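Local coordinates for protein putative DD-carboxypeptidase TP_0574 (Treponema pallidum, PDB 1O75) that binds penicillin and shows zinc-dependent carboxypeptidase activity on synthetic depsipeptide substrates, possibly acting as a D,D-carboxypeptidase that lowers peptidoglycan cross-linking, at residues Leu332-Leu343 with Phe402-Val413. The protein carries 2 engineered substitutions. Residues are numbered along the deposited sequence; the frame is centred on the assembly and turned at random.
Sequences LPKYEGNIDIGL and FKEFGSVRAKVV
Leu332 lays its CB against the peptide joining Phe405 to Gly406, 3.6 Å from Gly406 N, while its two methyls reach the carbonyls of residues 403 to 405. Pro333 then ties the segments together: its O accepts a nearly straight hydrogen bond from Gly406 N (2.8 Å), and a CA-H...O contact from Phe405 reaches the same oxygen. Two residues on, a water accepts the N-H of Tyr335 and donates to Gly406 O, so both polar backbone groups of Gly406 are engaged. With CG anti to the backbone N (chi1 172°), the Tyr335 ring turns its edge toward the face of Phe405, a T-shaped pair with planes at 76°, CD1 lying over the ring centre; Phe402 completes the aromatic cluster obliquely. Further along, contact passes to aliphatic groups. Ile341 CG2 presses on Val412 CG2 at 3.5 Å, and Leu343 CG meets the other methyl, CG1, equally closely, so the branches of one valine are shared between two residues. Here the axes of segments 340-343 and 408-412 cross at -42°, 7.3 Å apart at their closest, as outermost strands of two antiparallel sheets packed together, consistent with a beta sandwich: the first pairs with strand 347-351, the second with strand 396-401, whose Val400 and Tyr396 also pack against Ile341 and Leu343.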
loop_
_atom_site.group_PDB
_atom_site.type_symbol
_atom_site.label_atom_id
_atom_site.label_comp_id
_atom_site.label_asym_id
_atom_site.label_seq_id
_atom_site.Cartn_x
_atom_site.Cartn_y
_atom_site.Cartn_z
ATOM N N LEU B 332 11.524 5.669 -20.452
ATOM C CA LEU B 332 11.101 6.178 -21.749
ATOM C C LEU B 332 11.280 7.672 -21.945
ATOM O O LEU B 332 11.336 8.433 -20.980
ATOM C CB LEU B 332 9.631 5.811 -21.984
ATOM C CG LEU B 332 9.417 4.298 -22.091
ATOM C CD1 LEU B 332 7.945 3.969 -21.962
ATOM C CD2 LEU B 332 9.990 3.794 -23.434
ATOM N N PRO B 333 11.374 8.105 -23.216
ATOM C CA PRO B 333 11.541 9.510 -23.588
ATOM C C PRO B 333 10.284 10.268 -23.203
ATOM O O PRO B 333 9.209 9.681 -23.062
ATOM C CB PRO B 333 11.695 9.464 -25.108
ATOM C CG PRO B 333 12.195 8.089 -25.374
ATOM C CD PRO B 333 11.425 7.242 -24.405
ATOM N N LYS B 334 10.427 11.577 -23.054
ATOM C CA LYS B 334 9.312 12.443 -22.706
ATOM C C LYS B 334 8.566 12.795 -23.984
ATOM O O LYS B 334 9.191 13.151 -24.983
ATOM C CB LYS B 334 9.835 13.730 -22.066
ATOM C CG LYS B 334 8.749 14.669 -21.591
ATOM C CD LYS B 334 9.345 15.938 -21.000
ATOM C CE LYS B 334 8.274 16.800 -20.342
ATOM N NZ LYS B 334 7.173 17.157 -21.287
ATOM N N TYR B 335 7.242 12.689 -23.962
ATOM C CA TYR B 335 6.440 13.035 -25.141
ATOM C C TYR B 335 6.481 14.554 -25.276
ATOM O O TYR B 335 5.990 15.271 -24.403
ATOM C CB TYR B 335 4.998 12.563 -24.962
ATOM C CG TYR B 335 4.054 13.037 -26.046
ATOM C CD1 TYR B 335 4.238 12.666 -27.379
ATOM C CD2 TYR B 335 2.970 13.860 -25.733
ATOM C CE1 TYR B 335 3.362 13.107 -28.378
ATOM C CE2 TYR B 335 2.090 14.304 -26.721
ATOM C CZ TYR B 335 2.292 13.927 -28.038
ATOM O OH TYR B 335 1.428 14.384 -29.005
ATOM N N GLU B 336 7.076 15.040 -26.359
ATOM C CA GLU B 336 7.203 16.480 -26.576
ATOM C C GLU B 336 6.043 17.151 -27.306
ATOM O O GLU B 336 5.991 18.377 -27.391
ATOM C CB GLU B 336 8.518 16.789 -27.297
ATOM C CG GLU B 336 9.754 16.690 -26.405
ATOM C CD GLU B 336 9.793 17.754 -25.308
ATOM O OE1 GLU B 336 8.938 17.727 -24.393
ATOM O OE2 GLU B 336 10.687 18.626 -25.366
ATOM N N GLY B 337 5.119 16.365 -27.841
ATOM C CA GLY B 337 3.980 16.969 -28.501
ATOM C C GLY B 337 3.079 17.435 -27.375
ATOM O O GLY B 337 3.448 17.307 -26.205
ATOM N N ASN B 338 1.917 17.988 -27.695
ATOM C CA ASN B 338 1.010 18.413 -26.634
ATOM C C ASN B 338 -0.376 17.819 -26.827
ATOM O O ASN B 338 -1.022 18.019 -27.854
ATOM C CB ASN B 338 0.959 19.941 -26.522
ATOM C CG ASN B 338 1.941 20.476 -25.481
ATOM O OD1 ASN B 338 1.924 20.051 -24.324
ATOM N ND2 ASN B 338 2.800 21.406 -25.890
ATOM N N ILE B 339 -0.807 17.075 -25.815
ATOM C CA ILE B 339 -2.081 16.373 -25.811
ATOM C C ILE B 339 -3.217 17.175 -25.159
ATOM O O ILE B 339 -2.989 17.961 -24.238
ATOM C CB ILE B 339 -1.895 15.020 -25.081
ATOM C CG1 ILE B 339 -3.228 14.287 -24.948
ATOM C CG2 ILE B 339 -1.263 15.259 -23.720
ATOM C CD1 ILE B 339 -3.774 13.791 -26.254
ATOM N N ASP B 340 -4.439 16.970 -25.649
ATOM C CA ASP B 340 -5.620 17.653 -25.131
ATOM C C ASP B 340 -6.613 16.630 -24.605
ATOM O O ASP B 340 -6.961 15.679 -25.302
ATOM C CB ASP B 340 -6.301 18.474 -26.229
ATOM C CG ASP B 340 -5.412 19.561 -26.787
ATOM O OD1 ASP B 340 -5.019 20.473 -26.022
ATOM O OD2 ASP B 340 -5.106 19.501 -27.997
ATOM N N ILE B 341 -7.077 16.840 -23.378
ATOM C CA ILE B 341 -8.019 15.922 -22.751
ATOM C C ILE B 341 -9.289 16.629 -22.262
ATOM O O ILE B 341 -9.233 17.749 -21.748
ATOM C CB ILE B 341 -7.352 15.200 -21.559
ATOM C CG1 ILE B 341 -6.154 14.383 -22.050
ATOM C CG2 ILE B 341 -8.358 14.299 -20.862
ATOM C CD1 ILE B 341 -5.250 13.894 -20.936
ATOM N N GLY B 342 -10.430 15.965 -22.418
ATOM C CA GLY B 342 -11.687 16.544 -21.977
ATOM C C GLY B 342 -12.645 15.493 -21.454
ATOM O O GLY B 342 -12.719 14.389 -21.996
ATOM N N LEU B 343 -13.376 15.835 -20.397
ATOM C CA LEU B 343 -14.344 14.913 -19.795
ATOM C C LEU B 343 -15.772 15.467 -19.851
ATOM O O LEU B 343 -16.038 16.575 -19.378
ATOM C CB LEU B 343 -13.964 14.628 -18.336
ATOM C CG LEU B 343 -12.648 13.886 -18.097
ATOM C CD1 LEU B 343 -12.272 13.978 -16.624
ATOM C CD2 LEU B 343 -12.786 12.439 -18.550
ATOM N N PHE B 402 1.710 6.026 -22.382
ATOM C CA PHE B 402 1.995 5.761 -23.787
ATOM C C PHE B 402 2.888 4.532 -23.886
ATOM O O PHE B 402 3.460 4.071 -22.894
ATOM C CB PHE B 402 2.710 6.942 -24.440
ATOM C CG PHE B 402 2.030 8.259 -24.226
ATOM C CD1 PHE B 402 2.437 9.106 -23.200
ATOM C CD2 PHE B 402 0.997 8.668 -25.066
ATOM C CE1 PHE B 402 1.830 10.345 -23.014
ATOM C CE2 PHE B 402 0.379 9.905 -24.890
ATOM C CZ PHE B 402 0.798 10.748 -23.863
ATOM N N LYS B 403 3.012 4.010 -25.094
ATOM C CA LYS B 403 3.829 2.840 -25.333
ATOM C C LYS B 403 5.312 3.196 -25.442
ATOM O O LYS B 403 6.168 2.473 -24.936
ATOM C CB LYS B 403 3.376 2.167 -26.627
ATOM C CG LYS B 403 3.899 0.759 -26.828
ATOM C CD LYS B 403 3.505 0.270 -28.216
ATOM C CE LYS B 403 3.704 -1.222 -28.376
ATOM N NZ LYS B 403 3.255 -1.652 -29.729
ATOM N N GLU B 404 5.609 4.310 -26.102
ATOM C CA GLU B 404 6.990 4.736 -26.307
ATOM C C GLU B 404 7.415 5.979 -25.542
ATOM O O GLU B 404 8.507 6.483 -25.768
ATOM C CB GLU B 404 7.247 4.984 -27.802
ATOM C CG GLU B 404 7.158 3.746 -28.686
ATOM C CD GLU B 404 8.115 2.644 -28.248
ATOM O OE1 GLU B 404 9.325 2.930 -28.048
ATOM O OE2 GLU B 404 7.652 1.486 -28.108
ATOM N N PHE B 405 6.567 6.479 -24.652
ATOM C CA PHE B 405 6.903 7.679 -23.890
ATOM C C PHE B 405 6.512 7.577 -22.425
ATOM O O PHE B 405 5.652 6.778 -22.062
ATOM C CB PHE B 405 6.200 8.910 -24.473
ATOM C CG PHE B 405 6.514 9.169 -25.917
ATOM C CD1 PHE B 405 5.781 8.548 -26.922
ATOM C CD2 PHE B 405 7.536 10.036 -26.267
ATOM C CE1 PHE B 405 6.061 8.794 -28.267
ATOM C CE2 PHE B 405 7.830 10.292 -27.602
ATOM C CZ PHE B 405 7.086 9.667 -28.609
ATOM N N GLY B 406 7.146 8.399 -21.593
ATOM C CA GLY B 406 6.819 8.419 -20.181
ATOM C C GLY B 406 5.367 8.836 -20.053
ATOM O O GLY B 406 4.846 9.545 -20.908
ATOM N N SER B 407 4.697 8.391 -18.998
ATOM C CA SER B 407 3.297 8.724 -18.810
ATOM C C SER B 407 3.098 10.224 -18.597
ATOM O O SER B 407 4.031 10.954 -18.261
ATOM C CB SER B 407 2.738 7.945 -17.623
ATOM O OG SER B 407 3.527 8.182 -16.477
ATOM N N VAL B 408 1.867 10.675 -18.803
ATOM C CA VAL B 408 1.525 12.076 -18.625
ATOM C C VAL B 408 0.238 12.175 -17.827
ATOM O O VAL B 408 -0.673 11.373 -18.012
ATOM C CB VAL B 408 1.311 12.769 -19.987
ATOM C CG1 VAL B 408 0.580 14.082 -19.799
ATOM C CG2 VAL B 408 2.652 13.023 -20.652
ATOM N N ARG B 409 0.166 13.130 -16.910
ATOM C CA ARG B 409 -1.072 13.304 -16.172
ATOM C C ARG B 409 -1.505 14.760 -16.226
ATOM O O ARG B 409 -0.679 15.676 -16.167
ATOM C CB ARG B 409 -0.957 12.807 -14.726
ATOM C CG ARG B 409 0.173 13.357 -13.910
ATOM C CD ARG B 409 0.024 12.873 -12.467
ATOM N NE ARG B 409 -0.065 11.416 -12.362
ATOM C CZ ARG B 409 -0.335 10.769 -11.231
ATOM N NH1 ARG B 409 -0.549 11.445 -10.108
ATOM N NH2 ARG B 409 -0.387 9.447 -11.214
ATOM N N ALA B 410 -2.808 14.963 -16.374
ATOM C CA ALA B 410 -3.361 16.302 -16.470
ATOM C C ALA B 410 -4.634 16.479 -15.644
ATOM O O ALA B 410 -5.291 15.508 -15.263
ATOM C CB ALA B 410 -3.641 16.626 -17.932
ATOM N N LYS B 411 -4.968 17.736 -15.375
ATOM C CA LYS B 411 -6.161 18.079 -14.620
ATOM C C LYS B 411 -7.270 18.401 -15.608
ATOM O O LYS B 411 -7.104 19.247 -16.486
ATOM C CB LYS B 411 -5.898 19.298 -13.747
ATOM C CG LYS B 411 -4.768 19.116 -12.764
ATOM C CD LYS B 411 -5.127 18.119 -11.686
ATOM C CE LYS B 411 -4.017 18.030 -10.661
ATOM N NZ LYS B 411 -4.364 17.075 -9.572
ATOM N N VAL B 412 -8.398 17.717 -15.468
ATOM C CA VAL B 412 -9.537 17.932 -16.348
ATOM C C VAL B 412 -10.797 18.151 -15.510
ATOM O O VAL B 412 -11.024 17.450 -14.525
ATOM C CB VAL B 412 -9.754 16.712 -17.286
ATOM C CG1 VAL B 412 -10.989 16.914 -18.146
ATOM C CG2 VAL B 412 -8.529 16.511 -18.162
ATOM N N VAL B 413 -11.606 19.132 -15.902
ATOM C CA VAL B 413 -12.851 19.439 -15.199
ATOM C C VAL B 413 -14.049 18.862 -15.973
ATOM O O VAL B 413 -14.849 18.105 -15.372
ATOM C CB VAL B 413 -13.020 20.975 -15.023
ATOM C CG1 VAL B 413 -14.361 21.290 -14.359
ATOM C CG2 VAL B 413 -11.871 21.530 -14.186
HETATM O O HOH W 1 6.040 11.990 -21.617
#